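Core protein VP7 (Bluetongue virus, PDB 1BVP) forms the homotrimeric capsomers, 260 of them, that assemble on the VP3 scaffold of the bluetongue virus core, and probably binds a host cell surface receptor. Local coordinates at residues G78-D83 / H279-A284; N28-L33 / T49-S54; R140-A145 / T150-G155; N269-R274 / L308-L313; L9-A14 / L66-S71. All coordinates share one frame; numbering follows the deposited sequence.

Contact 1. Residues G78-D83 / H279-A284; sequences GPISPD and HGLRTA
I80 lies against L281 and A284 in a small, wholly apolar contact between the loop that follows helix 55-73 and one flank of helix 276-286, in the helical part of the subunit. The isoleucine reaches the helix with two separate branches. CG2 approaches CB of A284 at 4.1 Å, while CD1 meets CD2 of L281, likewise at 4.1 Å, the leucine running aslant to the isoleucine. With chi1 at 61°, CG1 of I80 is flanked by both backbone neighbours of CA, and CG2 lies beside the N; chi2 is extended and carries CD1 out to the leucine. L281 and A284 are three residues apart, so I80 spans about one helical turn. Beyond the loop, L281 also packs on F62 and L66 of helix 55-73, which makes it a bridge between two helices of this domain. The loop has its own internal order. P79 is the centre of an inverse gamma turn, and S81 forms an ST turn in which its OG accepts from N of D83 at 3.0 Å; the same hydroxyl is also bonded to the backbone O of A328. I80 is tied by backbone hydrogen bonding to H330. The opposite flank of the helix is fixed by polar groups. H279 O receives both N and OG1 of T283, at 3.0 and 2.7 Å, from opposite faces of its carbonyl plane. R282 NH2, with its partner in the guanidinium plane, donates to ND1 of H279 at 2.9 Å, and its NE is bonded to the backbone O of V270.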
# COMPACT_ATOMS: atom_id res chain seq x y z
N GLY A 78 31.31 -4.02 -14.47
CA GLY A 78 32.15 -3.71 -15.61
C GLY A 78 32.80 -2.36 -15.39
O GLY A 78 32.56 -1.69 -14.38
N PRO A 79 33.61 -1.91 -16.34
CA PRO A 79 34.29 -0.61 -16.19
C PRO A 79 33.39 0.59 -16.37
O PRO A 79 33.37 1.21 -17.42
CB PRO A 79 35.37 -0.68 -17.26
CG PRO A 79 34.66 -1.45 -18.36
CD PRO A 79 33.97 -2.57 -17.60
N ILE A 80 32.71 0.98 -15.31
CA ILE A 80 31.81 2.12 -15.40
C ILE A 80 32.48 3.40 -14.93
O ILE A 80 31.95 4.51 -15.14
CB ILE A 80 30.59 1.89 -14.53
CG1 ILE A 80 31.01 1.73 -13.07
CG2 ILE A 80 29.91 0.62 -14.95
CD1 ILE A 80 29.91 1.32 -12.12
N SER A 81 33.66 3.28 -14.34
CA SER A 81 34.27 4.48 -13.79
C SER A 81 35.77 4.50 -13.71
O SER A 81 36.43 3.48 -13.50
CB SER A 81 33.69 4.69 -12.38
OG SER A 81 34.26 5.81 -11.74
N PRO A 82 36.34 5.68 -13.95
CA PRO A 82 37.80 5.86 -13.89
C PRO A 82 38.24 6.00 -12.41
O PRO A 82 39.41 5.87 -12.08
CB PRO A 82 38.01 7.17 -14.66
CG PRO A 82 36.75 7.96 -14.39
CD PRO A 82 35.65 6.89 -14.45
N ASP A 83 37.26 6.22 -11.53
CA ASP A 83 37.49 6.42 -10.11
C ASP A 83 37.23 5.21 -9.27
O ASP A 83 37.77 5.08 -8.18
CB ASP A 83 36.62 7.58 -9.59
CG ASP A 83 37.02 8.92 -10.20
OD1 ASP A 83 38.13 9.01 -10.79
OD2 ASP A 83 36.23 9.88 -10.12
N HIS A 279 21.95 8.60 -10.63
CA HIS A 279 21.17 8.22 -11.77
C HIS A 279 22.01 7.34 -12.72
O HIS A 279 21.60 6.23 -13.12
CB HIS A 279 20.64 9.49 -12.42
CG HIS A 279 19.65 9.22 -13.50
ND1 HIS A 279 18.47 8.56 -13.28
CD2 HIS A 279 19.73 9.42 -14.85
CE1 HIS A 279 17.86 8.34 -14.43
NE2 HIS A 279 18.61 8.86 -15.40
N GLY A 280 23.23 7.79 -13.02
CA GLY A 280 24.12 7.01 -13.88
C GLY A 280 24.51 5.65 -13.28
O GLY A 280 24.49 4.62 -13.97
N LEU A 281 24.87 5.66 -12.00
CA LEU A 281 25.29 4.46 -11.28
C LEU A 281 24.16 3.45 -11.20
O LEU A 281 24.35 2.25 -11.47
CB LEU A 281 25.69 4.87 -9.86
CG LEU A 281 26.76 4.21 -8.97
CD1 LEU A 281 26.17 4.07 -7.58
CD2 LEU A 281 27.24 2.89 -9.48
N ARG A 282 22.98 3.92 -10.78
CA ARG A 282 21.81 3.05 -10.66
C ARG A 282 21.51 2.42 -12.02
O ARG A 282 21.33 1.20 -12.13
CB ARG A 282 20.59 3.81 -10.15
CG ARG A 282 19.40 2.87 -9.98
CD ARG A 282 18.22 3.30 -10.84
NE ARG A 282 17.81 4.68 -10.58
CZ ARG A 282 17.95 5.68 -11.46
NH1 ARG A 282 18.47 5.44 -12.66
NH2 ARG A 282 17.61 6.92 -11.11
N THR A 283 21.45 3.24 -13.06
CA THR A 283 21.23 2.73 -14.40
C THR A 283 22.25 1.64 -14.77
O THR A 283 21.89 0.55 -15.22
CB THR A 283 21.36 3.83 -15.40
OG1 THR A 283 20.42 4.85 -15.09
CG2 THR A 283 21.14 3.30 -16.77
N ALA A 284 23.54 1.93 -14.55
CA ALA A 284 24.60 0.96 -14.86
C ALA A 284 24.46 -0.35 -14.10
O ALA A 284 24.69 -1.42 -14.65
CB ALA A 284 25.96 1.56 -14.59

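Contact 2. Residues N28-L33 / T49-S54; sequences NVMEIL and TMRPTS
M30 is the first residue of helix segment 28-33 to meet 49-54, and it does so at two points along its chain. Its CG lies 4.0 Å from CE of M50, the two thioether side chains crossing at about a right angle. Further out, CE of M30 comes up to R51 at the edge of the guanidinium and in its plane, 3.5 Å from NH2. A bend at chi3 (142°) turns this methyl from the helix toward the arginine. R51 is poorly ordered, although its NH1 is hydrogen-bonded to the backbone O of A21, and both M30 and R51 also lean on L25. One turn later along the helix comes L33, whose CA is 6.7 Å from that of M50. Here CB of L33 faces the same methyl, CE of M50, at 4.3 Å. M50 itself is bent at chi3 (19°), which turns CE toward the helix, where it touches both M30 and L33, so a single methyl from the loop serves two successive turns. On its inner side L33 packs against A14 of helix 2-15 and against L18. Beyond the contact, the chain passes through P52, which rests on helix 55-73, to S54, the N-cap residue of that helix, its OG bonded to N of Q57. This is a helix-loop-helix connection in the helical domain, the linker folding back over the flank of the helix it has just left before the next one begins.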
# COMPACT_ATOMS: atom_id res chain seq x y z
N ASN A 28 27.34 -1.22 19.26
CA ASN A 28 26.97 -2.22 18.29
C ASN A 28 27.57 -1.86 16.89
O ASN A 28 28.24 -2.66 16.24
CB ASN A 28 25.44 -2.23 18.33
CG ASN A 28 24.83 -3.24 17.39
OD1 ASN A 28 24.09 -2.89 16.46
ND2 ASN A 28 25.13 -4.52 17.63
N VAL A 29 27.40 -0.62 16.47
CA VAL A 29 27.91 -0.13 15.18
C VAL A 29 29.42 -0.21 15.05
O VAL A 29 29.95 -0.58 14.00
CB VAL A 29 27.50 1.35 14.96
CG1 VAL A 29 28.08 1.92 13.70
CG2 VAL A 29 26.01 1.47 14.97
N MET A 30 30.13 0.24 16.08
CA MET A 30 31.59 0.22 16.04
C MET A 30 32.14 -1.20 16.03
O MET A 30 33.14 -1.47 15.38
CB MET A 30 32.16 0.99 17.21
CG MET A 30 32.15 2.48 17.04
SD MET A 30 32.80 3.14 18.61
CE MET A 30 33.88 4.63 18.02
N GLU A 31 31.49 -2.10 16.74
CA GLU A 31 31.93 -3.48 16.77
C GLU A 31 31.89 -4.10 15.37
O GLU A 31 32.83 -4.75 14.94
CB GLU A 31 31.05 -4.24 17.71
CG GLU A 31 31.29 -5.71 17.72
CD GLU A 31 30.16 -6.46 18.42
OE1 GLU A 31 29.40 -5.80 19.18
OE2 GLU A 31 30.03 -7.69 18.20
N ILE A 32 30.81 -3.81 14.64
CA ILE A 32 30.59 -4.31 13.27
C ILE A 32 31.52 -3.65 12.24
O ILE A 32 32.15 -4.34 11.42
CB ILE A 32 29.11 -4.04 12.86
CG1 ILE A 32 28.16 -4.93 13.66
CG2 ILE A 32 28.89 -4.24 11.36
CD1 ILE A 32 26.75 -4.35 13.70
N LEU A 33 31.54 -2.31 12.22
CA LEU A 33 32.38 -1.58 11.28
C LEU A 33 33.83 -1.94 11.47
O LEU A 33 34.57 -2.06 10.50
CB LEU A 33 32.23 -0.08 11.45
CG LEU A 33 30.90 0.45 10.93
CD1 LEU A 33 30.93 1.96 10.86
CD2 LEU A 33 30.63 -0.14 9.56
N THR A 49 38.47 4.23 6.42
CA THR A 49 38.58 4.65 7.82
C THR A 49 37.21 4.39 8.43
O THR A 49 36.23 4.45 7.72
CB THR A 49 38.69 6.16 7.95
OG1 THR A 49 39.69 6.61 7.07
CG2 THR A 49 39.08 6.57 9.37
N MET A 50 37.14 4.23 9.76
CA MET A 50 35.86 4.05 10.42
C MET A 50 35.12 5.36 10.56
O MET A 50 33.91 5.35 10.65
CB MET A 50 36.01 3.45 11.79
CG MET A 50 36.59 2.05 11.79
SD MET A 50 36.20 1.23 13.32
CE MET A 50 34.71 2.28 14.00
N ARG A 51 35.82 6.48 10.62
CA ARG A 51 35.12 7.76 10.74
C ARG A 51 35.67 8.70 9.68
O ARG A 51 36.64 9.42 9.91
CB ARG A 51 35.27 8.36 12.14
CG ARG A 51 34.35 9.57 12.38
CD ARG A 51 33.01 9.14 12.98
NE ARG A 51 33.23 8.22 14.12
CZ ARG A 51 33.33 8.58 15.40
NH1 ARG A 51 33.22 9.86 15.75
NH2 ARG A 51 33.55 7.66 16.35
N PRO A 52 35.08 8.67 8.48
CA PRO A 52 35.48 9.49 7.33
C PRO A 52 35.21 10.98 7.53
O PRO A 52 34.16 11.36 8.02
CB PRO A 52 34.59 8.95 6.22
CG PRO A 52 34.16 7.58 6.72
CD PRO A 52 33.92 7.83 8.14
N THR A 53 36.14 11.84 7.13
CA THR A 53 35.95 13.29 7.24
C THR A 53 36.10 13.94 5.86
O THR A 53 35.16 14.58 5.36
CB THR A 53 36.91 13.93 8.30
OG1 THR A 53 38.26 13.48 8.10
CG2 THR A 53 36.49 13.48 9.69
N SER A 54 37.22 13.70 5.20
CA SER A 54 37.43 14.24 3.87
C SER A 54 36.59 13.54 2.81
O SER A 54 36.15 12.41 2.99
CB SER A 54 38.91 14.11 3.47
OG SER A 54 39.28 12.75 3.30

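Contact 3. Residues R140-A145 / T150-G155; sequences RWFMRA and TAVVCG
T150 opens strand segment 150-155 by meeting three consecutive residues, F142, M143 and R144. Its OG1 accepts from the backbone N of R144 at 3.0 Å, with a nearly straight N-H...O angle of 170°. The SD of M143 comes to 3.4 Å from the same OG1. With chi1 at -66°, the hydroxyl lies beside the threonine's own backbone N, while CG2 is anti to that N and meets CD1 of F142 at 4.0 Å, at the edge of the ring and near its plane. CB of T150 is 3.5 Å from O of F142, a carbonyl that is also bonded to OG of S162. A151 next turns its methyl away from 140-145. V152 again points back toward it, and its CG2 approaches CD1 of F142 obliquely at 4.5 Å and NH2 of the poorly ordered R144 at 4.3 Å. F142 is held on other sides by the ring of F136, met edge-to-face, and by N193 of the third subunit. T150 and V152 are in turn bonded through their backbones to S162 and Q160 of strand 158-163. The threonine hydroxyl thus fastens the backbone of a loop beside a strand of the antiparallel sheet. That sheet belongs to the beta-sandwich domain of VP7, which has the jelly-roll topology familiar from viral capsid proteins.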
# COMPACT_ATOMS: atom_id res chain seq x y z
N ARG A 140 -26.62 -1.45 -22.90
CA ARG A 140 -27.32 -1.52 -24.17
C ARG A 140 -27.45 -2.99 -24.48
O ARG A 140 -26.49 -3.76 -24.36
CB ARG A 140 -26.60 -0.78 -25.30
CG ARG A 140 -27.02 -1.28 -26.68
CD ARG A 140 -26.51 -0.39 -27.79
NE ARG A 140 -27.03 0.96 -27.63
CZ ARG A 140 -28.06 1.48 -28.28
NH1 ARG A 140 -28.71 0.79 -29.21
NH2 ARG A 140 -28.48 2.69 -27.94
N TRP A 141 -28.68 -3.37 -24.79
CA TRP A 141 -29.08 -4.72 -25.10
C TRP A 141 -28.29 -5.30 -26.25
O TRP A 141 -27.92 -4.62 -27.22
CB TRP A 141 -30.57 -4.70 -25.44
CG TRP A 141 -31.11 -6.01 -25.87
CD1 TRP A 141 -31.11 -6.53 -27.15
CD2 TRP A 141 -31.72 -7.00 -25.03
NE1 TRP A 141 -31.68 -7.79 -27.14
CE2 TRP A 141 -32.07 -8.10 -25.86
CE3 TRP A 141 -32.01 -7.07 -23.65
CZ2 TRP A 141 -32.68 -9.26 -25.36
CZ3 TRP A 141 -32.62 -8.21 -23.15
CH2 TRP A 141 -32.95 -9.30 -24.02
N PHE A 142 -27.99 -6.58 -26.14
CA PHE A 142 -27.27 -7.28 -27.20
C PHE A 142 -27.40 -8.77 -27.00
O PHE A 142 -27.02 -9.32 -25.95
CB PHE A 142 -25.82 -6.86 -27.29
CG PHE A 142 -25.06 -7.58 -28.34
CD1 PHE A 142 -24.60 -8.88 -28.12
CD2 PHE A 142 -24.80 -6.97 -29.57
CE1 PHE A 142 -23.90 -9.57 -29.12
CE2 PHE A 142 -24.11 -7.65 -30.58
CZ PHE A 142 -23.65 -8.95 -30.36
N MET A 143 -28.03 -9.39 -27.99
CA MET A 143 -28.28 -10.81 -27.97
C MET A 143 -27.68 -11.44 -29.22
O MET A 143 -27.88 -10.94 -30.32
CB MET A 143 -29.77 -11.05 -27.93
CG MET A 143 -30.12 -12.50 -27.85
SD MET A 143 -30.04 -13.13 -26.21
CE MET A 143 -31.09 -11.99 -25.32
N ARG A 144 -26.88 -12.47 -29.03
CA ARG A 144 -26.23 -13.16 -30.13
C ARG A 144 -27.31 -14.02 -30.80
O ARG A 144 -28.16 -14.62 -30.13
CB ARG A 144 -25.08 -14.00 -29.59
CG ARG A 144 -24.00 -14.24 -30.59
CD ARG A 144 -22.70 -14.50 -29.87
NE ARG A 144 -21.91 -13.28 -29.69
CZ ARG A 144 -21.19 -13.01 -28.60
NH1 ARG A 144 -21.18 -13.86 -27.56
NH2 ARG A 144 -20.39 -11.94 -28.58
N ALA A 145 -27.30 -14.01 -32.13
CA ALA A 145 -28.28 -14.74 -32.94
C ALA A 145 -28.46 -16.18 -32.47
O ALA A 145 -27.47 -16.92 -32.32
CB ALA A 145 -27.86 -14.70 -34.41
N THR A 150 -27.29 -13.71 -23.44
CA THR A 150 -26.00 -13.34 -23.99
C THR A 150 -25.24 -12.45 -23.00
O THR A 150 -25.74 -11.37 -22.59
CB THR A 150 -26.12 -12.65 -25.35
OG1 THR A 150 -26.64 -13.59 -26.29
CG2 THR A 150 -24.76 -12.18 -25.85
N ALA A 151 -24.07 -12.96 -22.58
CA ALA A 151 -23.15 -12.30 -21.64
C ALA A 151 -22.08 -11.64 -22.47
O ALA A 151 -21.52 -12.24 -23.39
CB ALA A 151 -22.52 -13.31 -20.73
N VAL A 152 -21.71 -10.44 -22.08
CA VAL A 152 -20.74 -9.72 -22.87
C VAL A 152 -19.90 -8.80 -21.93
O VAL A 152 -20.40 -8.41 -20.86
CB VAL A 152 -21.60 -8.99 -23.97
CG1 VAL A 152 -21.72 -7.51 -23.73
CG2 VAL A 152 -21.14 -9.32 -25.31
N VAL A 153 -18.64 -8.49 -22.26
CA VAL A 153 -17.86 -7.62 -21.37
C VAL A 153 -18.10 -6.15 -21.68
O VAL A 153 -18.04 -5.75 -22.84
CB VAL A 153 -16.27 -7.94 -21.24
CG1 VAL A 153 -15.89 -9.27 -21.85
CG2 VAL A 153 -15.38 -6.80 -21.75
N CYS A 154 -18.34 -5.35 -20.64
CA CYS A 154 -18.58 -3.94 -20.82
C CYS A 154 -17.65 -3.00 -20.07
O CYS A 154 -17.88 -1.79 -19.99
CB CYS A 154 -20.01 -3.62 -20.47
SG CYS A 154 -20.53 -4.23 -18.92
N GLY A 155 -16.59 -3.55 -19.50
CA GLY A 155 -15.64 -2.72 -18.76
C GLY A 155 -14.47 -3.60 -18.43
O GLY A 155 -14.53 -4.82 -18.68

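Contact 4. Residues N269-R274 / L308-L313; sequences NVYSFR and LTLLLL
V270 is the bump in this contact, and the hollow that takes it lies on helix 304-323 between L310 and L313, one turn apart. The valine offers both methyls. CG2 goes deepest, 3.5 Å from the backbone O of L310 and 4.0 Å from CB of L313, which lets it rest against the backbone as well as against side chains. CG1 meets CD1 of L313 at 3.7 Å, with the valine set crosswise to the leucine chain. The torsion of V270 (chi1 169°) sets CG1 anti to the backbone N and CG2 beside it, so that the branches divide between leucine tip and helix surface. A smaller bump comes the other way: CD2 of L310 leans toward V270 CG2 and toward CE2 of Y271, each at 4.5 Å, reaching the ring at an oblique angle. The ring also backs the valine, since CG1 of V270 stands 4.2 Å above one face, offset toward the rim. The tyrosine is anchored at its far end by a hydrogen bond from OH to O of P292, and along its length it lies beside R282 and L286. L313 likewise packs on W278 and L286, so helix 276-286 closes another side of the cluster. Where the chain leaves helix 263-271 it turns toward the third subunit, and N of R274 is bonded to OG1 of T118 there. All four touching residues are buried, and their interlocking is that of apolar helix-helix packing in the interior of the VP7 helical domain, beside the trimer interface.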
# COMPACT_ATOMS: atom_id res chain seq x y z
N ASN A 269 12.49 4.56 -3.98
CA ASN A 269 13.77 5.05 -3.53
C ASN A 269 14.87 4.77 -4.56
O ASN A 269 15.66 5.65 -4.85
CB ASN A 269 14.13 4.41 -2.19
CG ASN A 269 15.36 5.06 -1.54
OD1 ASN A 269 16.22 4.37 -0.99
ND2 ASN A 269 15.44 6.38 -1.62
N VAL A 270 14.92 3.55 -5.08
CA VAL A 270 15.91 3.14 -6.09
C VAL A 270 15.81 3.95 -7.38
O VAL A 270 16.83 4.34 -7.95
CB VAL A 270 15.70 1.66 -6.50
CG1 VAL A 270 16.52 1.33 -7.72
CG2 VAL A 270 15.97 0.72 -5.33
N TYR A 271 14.60 4.20 -7.86
CA TYR A 271 14.43 4.93 -9.11
C TYR A 271 14.42 6.44 -9.01
O TYR A 271 14.31 7.12 -10.02
CB TYR A 271 13.23 4.42 -9.89
CG TYR A 271 13.43 3.01 -10.43
CD1 TYR A 271 14.20 2.78 -11.56
CD2 TYR A 271 12.87 1.90 -9.79
CE1 TYR A 271 14.43 1.48 -12.06
CE2 TYR A 271 13.09 0.59 -10.28
CZ TYR A 271 13.87 0.40 -11.41
OH TYR A 271 14.08 -0.87 -11.90
N SER A 272 14.56 6.98 -7.81
CA SER A 272 14.64 8.43 -7.66
C SER A 272 15.93 8.89 -8.30
O SER A 272 16.95 8.16 -8.39
CB SER A 272 14.61 8.85 -6.22
OG SER A 272 13.32 8.61 -5.73
N PHE A 273 15.89 10.14 -8.71
CA PHE A 273 17.00 10.75 -9.41
C PHE A 273 18.24 11.00 -8.56
O PHE A 273 19.32 10.50 -8.90
CB PHE A 273 16.49 12.04 -10.05
CG PHE A 273 17.54 12.80 -10.81
CD1 PHE A 273 18.19 12.20 -11.91
CD2 PHE A 273 17.89 14.10 -10.43
CE1 PHE A 273 19.18 12.89 -12.63
CE2 PHE A 273 18.88 14.81 -11.14
CZ PHE A 273 19.52 14.20 -12.25
N ARG A 274 18.06 11.80 -7.49
CA ARG A 274 19.13 12.22 -6.56
C ARG A 274 20.03 13.24 -7.29
O ARG A 274 19.96 14.45 -7.05
CB ARG A 274 19.91 11.01 -6.02
CG ARG A 274 19.18 10.44 -4.83
CD ARG A 274 19.70 9.13 -4.39
NE ARG A 274 19.29 8.87 -3.01
CZ ARG A 274 18.22 8.18 -2.67
NH1 ARG A 274 17.46 7.65 -3.62
NH2 ARG A 274 17.86 8.10 -1.38
N LEU A 308 15.99 -8.94 -4.04
CA LEU A 308 17.20 -8.68 -3.28
C LEU A 308 17.92 -7.46 -3.81
O LEU A 308 18.31 -6.55 -3.04
CB LEU A 308 18.13 -9.86 -3.41
CG LEU A 308 18.76 -10.44 -2.16
CD1 LEU A 308 20.17 -10.79 -2.54
CD2 LEU A 308 18.75 -9.47 -1.01
N THR A 309 18.15 -7.46 -5.12
CA THR A 309 18.82 -6.34 -5.76
C THR A 309 18.13 -5.01 -5.48
O THR A 309 18.78 -3.99 -5.25
CB THR A 309 18.91 -6.59 -7.28
OG1 THR A 309 19.60 -7.82 -7.54
CG2 THR A 309 19.62 -5.46 -7.96
N LEU A 310 16.80 -5.00 -5.48
CA LEU A 310 16.06 -3.78 -5.20
C LEU A 310 16.31 -3.37 -3.77
O LEU A 310 16.63 -2.20 -3.53
CB LEU A 310 14.55 -3.94 -5.46
CG LEU A 310 14.23 -4.09 -6.95
CD1 LEU A 310 12.83 -4.57 -7.12
CD2 LEU A 310 14.47 -2.78 -7.69
N LEU A 311 16.17 -4.30 -2.82
CA LEU A 311 16.40 -3.98 -1.41
C LEU A 311 17.82 -3.47 -1.15
O LEU A 311 18.03 -2.42 -0.54
CB LEU A 311 16.14 -5.19 -0.53
CG LEU A 311 14.68 -5.58 -0.60
CD1 LEU A 311 14.45 -6.70 0.38
CD2 LEU A 311 13.80 -4.37 -0.27
N LEU A 312 18.79 -4.21 -1.68
CA LEU A 312 20.18 -3.86 -1.56
C LEU A 312 20.47 -2.47 -2.19
O LEU A 312 21.13 -1.61 -1.58
CB LEU A 312 21.02 -4.98 -2.18
CG LEU A 312 21.77 -6.03 -1.33
CD1 LEU A 312 21.16 -6.27 -0.01
CD2 LEU A 312 21.91 -7.32 -2.09
N LEU A 313 19.93 -2.22 -3.38
CA LEU A 313 20.14 -0.93 -4.03
C LEU A 313 19.48 0.22 -3.27
O LEU A 313 20.02 1.31 -3.23
CB LEU A 313 19.60 -0.96 -5.44
CG LEU A 313 20.56 -0.72 -6.57
CD1 LEU A 313 19.70 -0.54 -7.80
CD2 LEU A 313 21.44 0.51 -6.35

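Contact 5. Residues L9-A14 / L66-S71; sequences LTVMRA and LDMMLS
V11 and M68 make the closest approach between 9-14 and 66-71, which lie on helices 2-15 and 55-73: SD of M68 sits 3.7 Å from CG1 and 3.9 Å from CB of the valine, which stands across the methionine chain. With chi2 of M68 at -175°, SD is extended away from its own CA and so reaches V11. A second, looser touch follows beside it, SD of M12 lying 4.2 Å from CB of M69, while M69 turns the rest of its chain away from the contact. The CA atoms of M12 and M68 are 8.2 Å apart. Around this first shell, M68 packs on T90 and L94 of helix 90-94, and M12 on T315 of helix 304-323. Farther out, D67 on the other side of helix 55-73 forms a salt bridge with R46 and is hydrogen-bonded to OH of Y40 and OH of Y84, anchoring the helix that presents M68 and M69. The buried contact probably rests on hydrophobic burial and dispersion, two polarisable sulfurs, one from each helix, facing aliphatic carbon.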
# COMPACT_ATOMS: atom_id res chain seq x y z
N LEU A 9 24.04 -5.93 4.01
CA LEU A 9 22.97 -5.09 4.50
C LEU A 9 23.31 -4.45 5.85
O LEU A 9 23.07 -3.24 6.08
CB LEU A 9 21.74 -5.97 4.67
CG LEU A 9 20.34 -5.42 4.53
CD1 LEU A 9 20.22 -4.72 3.18
CD2 LEU A 9 19.40 -6.60 4.59
N THR A 10 23.82 -5.29 6.77
CA THR A 10 24.24 -4.85 8.10
C THR A 10 25.31 -3.77 8.01
O THR A 10 25.19 -2.72 8.65
CB THR A 10 24.83 -5.98 8.88
OG1 THR A 10 23.82 -6.95 9.14
CG2 THR A 10 25.36 -5.47 10.20
N VAL A 11 26.33 -4.01 7.20
CA VAL A 11 27.41 -3.04 7.04
C VAL A 11 26.97 -1.73 6.43
O VAL A 11 27.39 -0.65 6.88
CB VAL A 11 28.53 -3.60 6.19
CG1 VAL A 11 29.57 -2.56 5.97
CG2 VAL A 11 29.09 -4.86 6.85
N MET A 12 26.13 -1.82 5.39
CA MET A 12 25.64 -0.60 4.72
C MET A 12 24.76 0.21 5.64
O MET A 12 24.89 1.44 5.67
CB MET A 12 24.88 -0.90 3.45
CG MET A 12 25.68 -1.64 2.40
SD MET A 12 24.75 -1.58 0.83
CE MET A 12 23.68 -2.96 0.99
N ARG A 13 23.88 -0.44 6.41
CA ARG A 13 23.03 0.34 7.31
C ARG A 13 23.86 1.03 8.41
O ARG A 13 23.52 2.12 8.87
CB ARG A 13 21.88 -0.50 7.90
CG ARG A 13 20.99 -1.16 6.88
CD ARG A 13 19.81 -1.98 7.49
NE ARG A 13 18.67 -1.13 7.82
CZ ARG A 13 18.13 -0.99 9.04
NH1 ARG A 13 18.60 -1.68 10.09
NH2 ARG A 13 17.12 -0.13 9.24
N ALA A 14 24.98 0.40 8.80
CA ALA A 14 25.88 0.95 9.82
C ALA A 14 26.57 2.19 9.24
O ALA A 14 26.72 3.21 9.92
CB ALA A 14 26.92 -0.09 10.18
N LEU A 66 29.49 -0.09 -2.16
CA LEU A 66 29.19 -0.46 -3.53
C LEU A 66 29.71 -1.88 -3.80
O LEU A 66 28.99 -2.74 -4.32
CB LEU A 66 29.81 0.53 -4.49
CG LEU A 66 29.54 0.37 -6.00
CD1 LEU A 66 28.08 0.13 -6.30
CD2 LEU A 66 30.00 1.64 -6.69
N ASP A 67 30.94 -2.16 -3.39
CA ASP A 67 31.52 -3.49 -3.59
C ASP A 67 30.69 -4.56 -2.92
O ASP A 67 30.49 -5.64 -3.47
CB ASP A 67 32.94 -3.58 -3.02
CG ASP A 67 34.01 -3.20 -4.02
OD1 ASP A 67 33.73 -3.20 -5.24
OD2 ASP A 67 35.13 -2.90 -3.59
N MET A 68 30.27 -4.27 -1.70
CA MET A 68 29.50 -5.21 -0.91
C MET A 68 28.12 -5.44 -1.48
O MET A 68 27.65 -6.58 -1.49
CB MET A 68 29.43 -4.72 0.52
CG MET A 68 30.76 -4.82 1.23
SD MET A 68 30.65 -4.39 2.96
CE MET A 68 32.15 -5.15 3.49
N MET A 69 27.48 -4.38 -1.97
CA MET A 69 26.17 -4.48 -2.60
C MET A 69 26.30 -5.35 -3.88
O MET A 69 25.63 -6.37 -4.01
CB MET A 69 25.67 -3.08 -2.93
CG MET A 69 24.27 -2.97 -3.57
SD MET A 69 24.31 -3.04 -5.38
CE MET A 69 23.07 -4.23 -5.73
N LEU A 70 27.27 -5.05 -4.75
CA LEU A 70 27.43 -5.84 -5.97
C LEU A 70 27.75 -7.29 -5.69
O LEU A 70 27.19 -8.17 -6.34
CB LEU A 70 28.47 -5.22 -6.91
CG LEU A 70 28.14 -3.77 -7.30
CD1 LEU A 70 29.28 -3.11 -8.02
CD2 LEU A 70 26.84 -3.71 -8.11
N SER A 71 28.59 -7.55 -4.71
CA SER A 71 28.94 -8.95 -4.42
C SER A 71 27.75 -9.73 -3.86
O SER A 71 27.52 -10.87 -4.24
CB SER A 71 30.15 -9.06 -3.47
OG SER A 71 31.30 -8.52 -4.12

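How the contacts relate
From the N terminus, 9-14 opens the loop that contact 5 closes at 66-71, and within that loop contact 2 makes its own shorter closure, 28-33 with 49-54; the two touch where I32 packs on T10. Next, 78-83 begins the long excursion that ends at 279-284 as contact 1. It includes the beta domain, where contact 3 lies as a tight local closure about 55 Å, centre to centre, from contact 1. Contacts 1 and 4 cross, since 269-274 falls inside the span 78-284 and its partner 308-313 beyond it. Contacts 1, 4 and 5 touch one another, joining N-terminal and C-terminal helices into one domain.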